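Long-range contacts in phytase (Debaryomyces castellii, PDB 2GFI), which catalyses the removal of phosphate from phytate (inositol hexakisphosphate) as a 3-phytase of the histidine acid phosphatase family: residues 35-40 / 278-283; 88-93 / 243-248; 98-103 / 236-241; 109-114 / 256-261. All blocks are in the same frame, centred on the assembly; numbering follows the deposited sequence.

How the interactions relate
All four contacts lie on the mainly helical part formed by helices 77-91, 229-241, 249-266 and 277-295, the loops between them and the N-terminal loop 35-40. Interactions 2 and 3, centres 11 Å apart, meet where L245 touches L101 and F238; interaction 3 is nested inside the loop closed by interaction 2. Interaction 1 encloses the other three. It touches interaction 4, 16 Å away between centres, through F256 and A40, and interaction 3 through the E279-R237 salt bridge. Interaction 4 alternates along the chain with interactions 2 and 3. Interactions 1, 3 and 4 tie early loops to three successive helices, interaction 2 the end of helix 77-91 to the link between two of them, with interaction 4 nearest the predicted catalytic residues.

Interaction 1: 35-40 / 278-283; sequences RFLGGA and EEFIQY
F36 packs against two successive residues of helix 277-295. Its CB touches CB of F280 at 3.5 Å, where the backbones also come nearest, CA of F36 and CA of F280 lying 5.4 Å apart. The ring of F36 receives I281 over one face: CG1 sits 4.0 Å from the ring centroid, 28° off the normal, a CH-pi contact in which the two side chains run side by side and point the same way. F280 instead crosses F36 at about a right angle, and its CE1 reaches CD2 of L37 at 4.0 Å.

One turn along, Y283 presents its ring edge to the loop, CD2 lying 3.3 Å from F36 O; its CG is anti to the backbone N (chi1 175°). A water joins the OH of Y283 to L37 O, to which that water donates at 2.8 Å. A type I' turn from L37 to A40 follows, with glycines at its two central positions, both at positive phi.

Around this buried patch, L37 rests on C259 and A260 of helix 249-266, the rings of F280 and Y283 both meet F256 of that helix, and F49 of a second subunit packs on F36. G39 O accepts a bond from R69 at the end of strand 59-69.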
# COMPACT_ATOMS: atom_id res chain seq x y z
N ARG A 35 10.36 -14.49 1.97
CA ARG A 35 11.16 -14.95 0.86
C ARG A 35 12.51 -15.49 1.33
O ARG A 35 13.19 -16.16 0.56
CB ARG A 35 11.27 -13.91 -0.30
CG ARG A 35 9.91 -13.72 -1.03
CD ARG A 35 9.89 -13.70 -2.59
NE ARG A 35 8.56 -13.28 -3.11
CZ ARG A 35 8.06 -12.03 -2.88
NH1 ARG A 35 8.81 -11.15 -2.18
NH2 ARG A 35 6.86 -11.64 -3.35
N PHE A 36 12.87 -15.22 2.59
CA PHE A 36 14.16 -15.66 3.13
C PHE A 36 14.03 -16.80 4.11
O PHE A 36 15.05 -17.27 4.66
CB PHE A 36 14.91 -14.50 3.77
CG PHE A 36 15.03 -13.33 2.86
CD1 PHE A 36 15.62 -13.48 1.61
CD2 PHE A 36 14.48 -12.11 3.21
CE1 PHE A 36 15.68 -12.43 0.73
CE2 PHE A 36 14.55 -11.04 2.32
CZ PHE A 36 15.14 -11.20 1.08
N LEU A 37 12.78 -17.24 4.34
CA LEU A 37 12.52 -18.26 5.37
C LEU A 37 12.34 -19.66 4.82
O LEU A 37 11.88 -20.54 5.52
CB LEU A 37 11.38 -17.85 6.31
CG LEU A 37 11.77 -16.62 7.14
CD1 LEU A 37 10.58 -16.08 7.93
CD2 LEU A 37 12.94 -16.96 8.03
N GLY A 38 12.71 -19.84 3.55
CA GLY A 38 12.85 -21.18 2.97
C GLY A 38 11.56 -21.97 2.75
O GLY A 38 11.60 -23.18 2.67
N GLY A 39 10.42 -21.29 2.63
CA GLY A 39 9.14 -21.98 2.50
C GLY A 39 8.47 -22.32 3.82
O GLY A 39 7.38 -22.88 3.84
N ALA A 40 9.08 -21.97 4.94
CA ALA A 40 8.53 -22.33 6.25
C ALA A 40 7.50 -21.32 6.71
O ALA A 40 6.59 -21.65 7.48
CB ALA A 40 9.66 -22.42 7.29
N GLU A 278 21.09 -9.43 5.61
CA GLU A 278 22.21 -10.16 5.05
C GLU A 278 22.27 -11.60 5.61
O GLU A 278 22.63 -12.51 4.90
CB GLU A 278 23.46 -9.34 5.26
CG GLU A 278 24.76 -10.12 5.22
CD GLU A 278 25.98 -9.22 5.19
OE1 GLU A 278 25.97 -8.15 5.86
OE2 GLU A 278 26.95 -9.60 4.49
N GLU A 279 21.86 -11.81 6.86
CA GLU A 279 21.83 -13.14 7.43
C GLU A 279 20.68 -13.94 6.88
O GLU A 279 20.86 -15.11 6.54
CB GLU A 279 21.79 -13.07 8.96
CG GLU A 279 23.11 -12.60 9.52
CD GLU A 279 23.04 -11.85 10.84
OE1 GLU A 279 21.93 -11.54 11.39
OE2 GLU A 279 24.17 -11.54 11.34
N PHE A 280 19.50 -13.34 6.79
CA PHE A 280 18.35 -14.00 6.19
C PHE A 280 18.66 -14.45 4.78
O PHE A 280 18.29 -15.55 4.37
CB PHE A 280 17.15 -13.05 6.09
CG PHE A 280 16.42 -12.86 7.35
CD1 PHE A 280 15.76 -13.91 7.96
CD2 PHE A 280 16.34 -11.59 7.92
CE1 PHE A 280 15.05 -13.72 9.16
CE2 PHE A 280 15.66 -11.39 9.10
CZ PHE A 280 15.01 -12.46 9.73
N ILE A 281 19.32 -13.59 4.01
CA ILE A 281 19.61 -13.91 2.61
C ILE A 281 20.56 -15.12 2.47
O ILE A 281 20.41 -15.97 1.57
CB ILE A 281 20.15 -12.65 1.90
CG1 ILE A 281 19.01 -11.64 1.69
CG2 ILE A 281 20.84 -13.00 0.63
CD1 ILE A 281 19.49 -10.21 1.33
N GLN A 282 21.53 -15.21 3.38
CA GLN A 282 22.46 -16.34 3.36
C GLN A 282 21.77 -17.58 3.90
O GLN A 282 21.89 -18.67 3.34
CB GLN A 282 23.71 -16.04 4.17
CG GLN A 282 24.59 -15.09 3.45
CD GLN A 282 25.60 -14.47 4.37
OE1 GLN A 282 25.25 -13.58 5.16
NE2 GLN A 282 26.83 -14.91 4.28
N TYR A 283 21.00 -17.40 4.98
CA TYR A 283 20.16 -18.49 5.42
C TYR A 283 19.30 -19.01 4.27
O TYR A 283 19.26 -20.23 4.03
CB TYR A 283 19.26 -18.11 6.58
CG TYR A 283 18.31 -19.26 6.91
CD1 TYR A 283 18.76 -20.36 7.65
CD2 TYR A 283 16.99 -19.24 6.49
CE1 TYR A 283 17.91 -21.41 7.98
CE2 TYR A 283 16.12 -20.27 6.81
CZ TYR A 283 16.60 -21.37 7.56
OH TYR A 283 15.76 -22.39 7.89
O HOH W 1 13.34 -22.02 7.39

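Interaction 2: 88-93 / 243-248; sequences EKLMSY and PGLNIT
Y93 and L245 both hold CG anti to their own backbone N (chi1 179° and 174°). The tyrosine ring meets the 243-245 backbone through its CE1, and CD1 of L245 lies near CD1 of Y93 and CD2 of L90. The two side chains, Y93 and L245, cross at about a right angle, with CE1 of Y93 4.0 Å from CB of L245. At the far end of the ring, OH of Y93 donates to the carbonyl O of P243 at 3.0 Å. The donor stands above the carbonyl plane, 37° out of it, while that oxygen lies at the ring edge.

Next to the ring, L90 makes the apolar part. Its CD2 is shared, reaching CD1 of L245 at 4.0 Å and CG2 of I247 at 3.9 Å. K89, its chain bent at chi3, brings CE within 3.3 Å of N246 O, and its ammonium forms a salt bridge with D251 and gives a bond to a water that also contacts N246 OD1, weakly.

The same D251 accepts a bond from T248 N, and T248 is the N-cap of helix 249-266, its side chain capping a backbone N there. The whole is a helix end, that of 77-91, packed on the extended link between helices 229-241 and 249-266, whose far end is a capped helix start.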
# COMPACT_ATOMS: atom_id res chain seq x y z
N GLU A 88 14.82 -23.49 25.51
CA GLU A 88 15.22 -23.90 26.85
C GLU A 88 16.67 -23.49 27.13
O GLU A 88 16.95 -23.01 28.23
CB GLU A 88 14.99 -25.40 27.06
CG GLU A 88 13.53 -25.81 27.32
CD GLU A 88 12.83 -24.98 28.42
OE1 GLU A 88 13.48 -24.46 29.36
OE2 GLU A 88 11.58 -24.84 28.37
N LYS A 89 17.58 -23.67 26.16
CA LYS A 89 18.94 -23.13 26.26
C LYS A 89 18.91 -21.63 26.52
O LYS A 89 19.60 -21.15 27.41
CB LYS A 89 19.79 -23.44 25.03
CG LYS A 89 20.28 -24.87 24.99
CD LYS A 89 21.00 -25.28 23.71
CE LYS A 89 22.46 -24.80 23.72
NZ LYS A 89 23.23 -25.48 22.63
N LEU A 90 18.06 -20.89 25.79
CA LEU A 90 17.97 -19.45 25.98
C LEU A 90 17.41 -19.12 27.34
O LEU A 90 17.95 -18.26 28.04
CB LEU A 90 17.13 -18.77 24.89
CG LEU A 90 17.69 -18.86 23.48
CD1 LEU A 90 16.68 -18.42 22.50
CD2 LEU A 90 18.97 -18.07 23.36
N MET A 91 16.34 -19.80 27.74
CA MET A 91 15.74 -19.54 29.05
C MET A 91 16.66 -19.84 30.24
O MET A 91 16.47 -19.30 31.31
CB MET A 91 14.39 -20.24 29.22
CG MET A 91 13.26 -19.71 28.31
SD MET A 91 12.90 -17.90 28.34
CE MET A 91 13.70 -17.38 26.86
N SER A 92 17.68 -20.66 30.04
CA SER A 92 18.51 -21.07 31.16
C SER A 92 19.79 -20.22 31.28
O SER A 92 20.60 -20.42 32.20
CB SER A 92 18.83 -22.56 31.04
OG SER A 92 19.82 -22.72 30.05
N TYR A 93 19.95 -19.28 30.36
CA TYR A 93 20.91 -18.19 30.47
C TYR A 93 20.71 -17.48 31.81
O TYR A 93 19.63 -17.09 32.16
CB TYR A 93 20.70 -17.20 29.32
CG TYR A 93 21.64 -16.01 29.35
CD1 TYR A 93 23.00 -16.18 29.24
CD2 TYR A 93 21.15 -14.70 29.50
CE1 TYR A 93 23.86 -15.12 29.26
CE2 TYR A 93 22.02 -13.62 29.52
CZ TYR A 93 23.36 -13.83 29.41
OH TYR A 93 24.25 -12.81 29.45
N PRO A 243 26.91 -11.74 27.62
CA PRO A 243 28.15 -12.47 27.95
C PRO A 243 27.85 -13.83 28.56
O PRO A 243 27.01 -13.92 29.45
CB PRO A 243 28.84 -11.54 28.96
CG PRO A 243 28.33 -10.17 28.54
CD PRO A 243 26.87 -10.42 28.29
N GLY A 244 28.47 -14.87 28.01
CA GLY A 244 28.33 -16.21 28.57
C GLY A 244 27.14 -16.96 28.03
O GLY A 244 26.93 -18.14 28.39
N LEU A 245 26.35 -16.30 27.17
CA LEU A 245 25.24 -16.97 26.48
C LEU A 245 25.74 -18.23 25.76
O LEU A 245 26.63 -18.17 24.90
CB LEU A 245 24.56 -16.04 25.48
CG LEU A 245 23.49 -16.71 24.63
CD1 LEU A 245 22.24 -17.07 25.47
CD2 LEU A 245 23.18 -15.86 23.41
N ASN A 246 25.18 -19.37 26.14
CA ASN A 246 25.71 -20.63 25.66
C ASN A 246 24.78 -21.29 24.64
O ASN A 246 23.99 -22.18 24.97
CB ASN A 246 26.02 -21.55 26.86
CG ASN A 246 26.84 -22.79 26.45
OD1 ASN A 246 27.41 -22.84 25.34
ND2 ASN A 246 26.89 -23.79 27.33
N ILE A 247 24.86 -20.83 23.39
CA ILE A 247 24.17 -21.48 22.29
C ILE A 247 25.15 -21.62 21.15
O ILE A 247 26.18 -20.93 21.11
CB ILE A 247 22.88 -20.73 21.86
CG1 ILE A 247 23.19 -19.33 21.30
CG2 ILE A 247 21.84 -20.65 23.02
CD1 ILE A 247 21.94 -18.59 20.73
N THR A 248 24.83 -22.52 20.23
CA THR A 248 25.65 -22.79 19.07
C THR A 248 25.15 -22.11 17.80
O THR A 248 24.04 -21.54 17.76
CB THR A 248 25.73 -24.32 18.81
OG1 THR A 248 24.41 -24.83 18.65
CG2 THR A 248 26.24 -25.09 20.08
O HOH W 2 25.59 -24.67 23.84

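Interaction 3: 98-103 / 236-241; sequences KGELAF and NRFKAS
A salt bridge between E100 and R237 ties a 3-10 segment that begins at E100 to the last turns of helix 229-241. NE of R237 donates to OE2 of E100 at 2.6 Å with an angle of 165° at the hydrogen, the oxygen lying close to the guanidinium plane and being met on its syn side. The carboxylate and guanidinium planes are turned 45° apart. The bend at chi2 of E100 (109°) swings CD toward the helix, where the same OE2 also sits 3.2 Å from CE1 of F238, at the ring edge; the ring hydrogens there probably suit the negative oxygen.

Next to it, CD1 of L101 rests against CB of F238 at 3.8 Å, the two side chains crossing at about a right angle. At the helix end, NZ of K98 donates a weak bond of 3.5 Å to S241 O. CA of G99 passes 3.9 Å from OG of S241, where a CB would be too close; its positive phi also favours glycine.

R237 has further partners in E279 and I274 O. An alanine here would probably leave the carboxylates of E100 and E279 without their shared cation. G99 N bonds to D106 of a third subunit, placing this corner at a subunit interface. It is a loop-to-helix junction in which a buried leucine-phenylalanine contact is flanked by a salt bridge and a lysine at a helix C-terminal end.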
# COMPACT_ATOMS: atom_id res chain seq x y z
N LYS A 98 19.94 -8.62 26.86
CA LYS A 98 19.97 -7.25 26.35
C LYS A 98 20.02 -7.32 24.83
O LYS A 98 20.15 -8.40 24.29
CB LYS A 98 21.17 -6.47 26.93
CG LYS A 98 21.01 -6.19 28.47
CD LYS A 98 22.04 -5.21 29.04
CE LYS A 98 23.47 -5.75 28.91
NZ LYS A 98 23.60 -7.08 29.57
N GLY A 99 19.92 -6.16 24.15
CA GLY A 99 19.97 -6.13 22.70
C GLY A 99 18.80 -6.82 22.01
O GLY A 99 17.66 -6.77 22.48
N GLU A 100 19.08 -7.44 20.87
CA GLU A 100 18.05 -8.12 20.08
C GLU A 100 17.35 -9.21 20.83
O GLU A 100 16.24 -9.55 20.50
CB GLU A 100 18.65 -8.80 18.85
CG GLU A 100 19.57 -7.97 18.02
CD GLU A 100 20.99 -8.44 18.17
OE1 GLU A 100 21.61 -8.29 19.28
OE2 GLU A 100 21.44 -9.00 17.15
N LEU A 101 18.03 -9.82 21.80
CA LEU A 101 17.45 -10.96 22.52
C LEU A 101 16.66 -10.56 23.77
O LEU A 101 16.15 -11.43 24.48
CB LEU A 101 18.52 -12.00 22.86
CG LEU A 101 19.26 -12.64 21.68
CD1 LEU A 101 20.22 -13.68 22.20
CD2 LEU A 101 18.27 -13.26 20.69
N ALA A 102 16.52 -9.26 24.01
CA ALA A 102 15.85 -8.79 25.26
C ALA A 102 14.42 -9.29 25.44
O ALA A 102 13.97 -9.47 26.58
CB ALA A 102 15.89 -7.26 25.38
N PHE A 103 13.70 -9.48 24.35
CA PHE A 103 12.31 -9.92 24.45
C PHE A 103 12.22 -11.26 25.21
O PHE A 103 11.14 -11.63 25.68
CB PHE A 103 11.68 -10.08 23.05
CG PHE A 103 12.35 -11.16 22.21
CD1 PHE A 103 11.88 -12.47 22.24
CD2 PHE A 103 13.45 -10.86 21.40
CE1 PHE A 103 12.49 -13.46 21.48
CE2 PHE A 103 14.08 -11.86 20.66
CZ PHE A 103 13.58 -13.15 20.66
N ASN A 236 28.09 -14.30 17.68
CA ASN A 236 28.99 -13.37 18.38
C ASN A 236 28.29 -12.10 18.71
O ASN A 236 28.57 -11.51 19.75
CB ASN A 236 30.25 -13.07 17.57
CG ASN A 236 31.13 -14.26 17.42
OD1 ASN A 236 31.03 -15.19 18.20
ND2 ASN A 236 31.97 -14.26 16.41
N ARG A 237 27.36 -11.66 17.87
CA ARG A 237 26.59 -10.46 18.19
C ARG A 237 25.70 -10.69 19.42
O ARG A 237 25.56 -9.81 20.28
CB ARG A 237 25.77 -9.99 17.00
CG ARG A 237 25.12 -8.63 17.18
CD ARG A 237 24.45 -8.12 15.87
NE ARG A 237 23.35 -8.98 15.42
CZ ARG A 237 23.35 -9.79 14.36
NH1 ARG A 237 24.41 -9.87 13.54
NH2 ARG A 237 22.26 -10.53 14.11
N PHE A 238 25.11 -11.87 19.48
CA PHE A 238 24.21 -12.24 20.58
C PHE A 238 25.03 -12.33 21.86
O PHE A 238 24.60 -11.86 22.92
CB PHE A 238 23.52 -13.56 20.26
CG PHE A 238 22.64 -13.49 19.02
CD1 PHE A 238 22.21 -12.25 18.53
CD2 PHE A 238 22.26 -14.64 18.36
CE1 PHE A 238 21.40 -12.17 17.40
CE2 PHE A 238 21.45 -14.58 17.23
CZ PHE A 238 21.03 -13.34 16.74
N LYS A 239 26.23 -12.89 21.73
CA LYS A 239 27.14 -13.06 22.88
C LYS A 239 27.63 -11.72 23.38
O LYS A 239 27.70 -11.51 24.58
CB LYS A 239 28.33 -13.97 22.53
CG LYS A 239 27.93 -15.42 22.39
CD LYS A 239 29.14 -16.31 22.06
CE LYS A 239 28.72 -17.76 22.11
NZ LYS A 239 29.81 -18.67 21.61
N ALA A 240 27.90 -10.80 22.46
CA ALA A 240 28.44 -9.48 22.79
C ALA A 240 27.52 -8.71 23.74
O ALA A 240 27.97 -7.96 24.62
CB ALA A 240 28.69 -8.65 21.50
N SER A 241 26.22 -8.88 23.54
CA SER A 241 25.21 -8.23 24.33
C SER A 241 24.85 -9.10 25.54
O SER A 241 24.25 -8.62 26.50
CB SER A 241 23.97 -8.00 23.44
OG SER A 241 23.87 -6.61 23.08

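Interaction 4: 109-114 / 256-261; sequences EYFVPD and FGYCAY
E109 O and Y258 OH are joined through one water, which donates to the carbonyl oxygen at 2.7 Å and accepts from the tyrosine hydroxyl at 2.5 Å. The same hydroxyl lies 3.4 Å from CD1 of Y110, at the edge of that ring. Y110 and Y258 meet obliquely, their planes 65° apart, with CE1 of Y110 3.8 Å from CE1 of Y258.

F111 approaches Y258 differently. Its edge is turned to the face of the tyrosine in an edge-to-face pair with centroids 4.9 Å apart and planes at 70°, CE2 standing over the face and CD2 coming within 3.5 Å of CE2 of Y258. CG of F111 lies between the backbone N and the carbonyl carbon (chi1 68°), and from there the ring also reaches the next turn of the helix, its CZ touching CB of Y261 at 3.5 Å.

Y110, F111 and Y258 thus form an aromatic cluster that fastens the loop after helix 77-91 to helix 249-266, in the helical part of this histidine acid phosphatase. An alanine in place of Y258 would probably leave the edge of F111 without its facing ring and the water between E109 O and the hydroxyl without its tyrosine donor.

Helix 77-91 adds Y83 against both Y110 and F111, and Y87 against Y258. Y261 carries the contact toward the active site: its side chain is about 6 Å from that of H70, the predicted nucleophile. One residue after Y258, C259 points away from the loop and forms a disulfide with C272.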
# COMPACT_ATOMS: atom_id res chain seq x y z
N GLU A 109 6.92 -16.88 26.16
CA GLU A 109 6.50 -18.25 26.12
C GLU A 109 7.02 -18.93 24.86
O GLU A 109 7.25 -18.30 23.84
CB GLU A 109 4.99 -18.33 26.16
CG GLU A 109 4.40 -17.82 27.47
CD GLU A 109 2.89 -18.00 27.53
OE1 GLU A 109 2.16 -17.65 26.56
OE2 GLU A 109 2.41 -18.51 28.57
N TYR A 110 7.25 -20.23 24.94
CA TYR A 110 7.52 -21.00 23.75
C TYR A 110 6.22 -21.04 22.93
O TYR A 110 5.14 -21.18 23.52
CB TYR A 110 7.98 -22.39 24.12
CG TYR A 110 8.22 -23.21 22.89
CD1 TYR A 110 9.10 -22.77 21.92
CD2 TYR A 110 7.57 -24.43 22.69
CE1 TYR A 110 9.31 -23.52 20.76
CE2 TYR A 110 7.80 -25.20 21.52
CZ TYR A 110 8.66 -24.72 20.57
OH TYR A 110 8.90 -25.42 19.41
N PHE A 111 6.32 -20.89 21.60
CA PHE A 111 5.11 -20.64 20.80
C PHE A 111 4.22 -21.86 20.51
O PHE A 111 3.08 -21.72 20.09
CB PHE A 111 5.47 -19.91 19.53
CG PHE A 111 6.26 -20.72 18.55
CD1 PHE A 111 5.63 -21.44 17.55
CD2 PHE A 111 7.64 -20.71 18.59
CE1 PHE A 111 6.36 -22.14 16.61
CE2 PHE A 111 8.38 -21.43 17.68
CZ PHE A 111 7.75 -22.15 16.68
N VAL A 112 4.76 -23.04 20.71
CA VAL A 112 3.96 -24.23 20.63
C VAL A 112 3.55 -24.60 22.06
O VAL A 112 4.35 -25.18 22.80
CB VAL A 112 4.71 -25.39 19.95
CG1 VAL A 112 3.76 -26.52 19.68
CG2 VAL A 112 5.33 -24.91 18.63
N PRO A 113 2.31 -24.26 22.41
CA PRO A 113 1.84 -24.46 23.79
C PRO A 113 1.72 -25.96 24.06
O PRO A 113 2.18 -26.48 25.09
CB PRO A 113 0.45 -23.79 23.80
CG PRO A 113 -0.03 -23.79 22.33
CD PRO A 113 1.24 -23.77 21.51
N ASP A 114 1.15 -26.66 23.08
CA ASP A 114 0.83 -28.06 23.22
C ASP A 114 1.49 -28.79 22.06
O ASP A 114 1.33 -28.39 20.91
CB ASP A 114 -0.69 -28.19 23.13
CG ASP A 114 -1.19 -29.53 23.60
OD1 ASP A 114 -0.36 -30.49 23.75
OD2 ASP A 114 -2.43 -29.69 23.83
N PHE A 256 16.08 -19.24 12.70
CA PHE A 256 15.39 -18.85 11.44
C PHE A 256 14.09 -19.57 11.26
O PHE A 256 13.08 -18.92 11.02
CB PHE A 256 16.25 -19.04 10.19
CG PHE A 256 17.38 -18.11 10.09
CD1 PHE A 256 17.18 -16.83 9.59
CD2 PHE A 256 18.65 -18.50 10.51
CE1 PHE A 256 18.27 -15.94 9.50
CE2 PHE A 256 19.73 -17.64 10.43
CZ PHE A 256 19.54 -16.35 9.91
N GLY A 257 14.11 -20.90 11.39
CA GLY A 257 12.86 -21.68 11.35
C GLY A 257 11.93 -21.29 12.51
O GLY A 257 10.71 -21.18 12.36
N TYR A 258 12.51 -21.07 13.67
CA TYR A 258 11.74 -20.68 14.83
C TYR A 258 10.97 -19.39 14.49
O TYR A 258 9.77 -19.30 14.73
CB TYR A 258 12.74 -20.47 15.99
CG TYR A 258 12.14 -20.30 17.36
CD1 TYR A 258 12.48 -21.18 18.41
CD2 TYR A 258 11.26 -19.24 17.64
CE1 TYR A 258 11.95 -21.02 19.68
CE2 TYR A 258 10.74 -19.07 18.90
CZ TYR A 258 11.09 -19.96 19.92
OH TYR A 258 10.53 -19.79 21.18
N CYS A 259 11.68 -18.40 13.95
CA CYS A 259 11.09 -17.17 13.44
C CYS A 259 9.93 -17.48 12.46
O CYS A 259 8.80 -17.02 12.64
CB CYS A 259 12.19 -16.34 12.75
SG CYS A 259 11.64 -15.22 11.46
N ALA A 260 10.22 -18.30 11.44
CA ALA A 260 9.22 -18.65 10.42
C ALA A 260 8.01 -19.29 11.05
O ALA A 260 6.90 -18.89 10.77
CB ALA A 260 9.83 -19.53 9.37
N TYR A 261 8.24 -20.27 11.93
CA TYR A 261 7.15 -20.91 12.65
C TYR A 261 6.42 -20.09 13.66
O TYR A 261 5.22 -20.21 13.74
CB TYR A 261 7.56 -22.30 13.16
CG TYR A 261 7.64 -23.18 11.97
CD1 TYR A 261 6.48 -23.64 11.36
CD2 TYR A 261 8.86 -23.44 11.37
CE1 TYR A 261 6.53 -24.39 10.22
CE2 TYR A 261 8.92 -24.22 10.21
CZ TYR A 261 7.74 -24.68 9.65
OH TYR A 261 7.76 -25.42 8.51
O HOH W 3 8.31 -18.68 21.37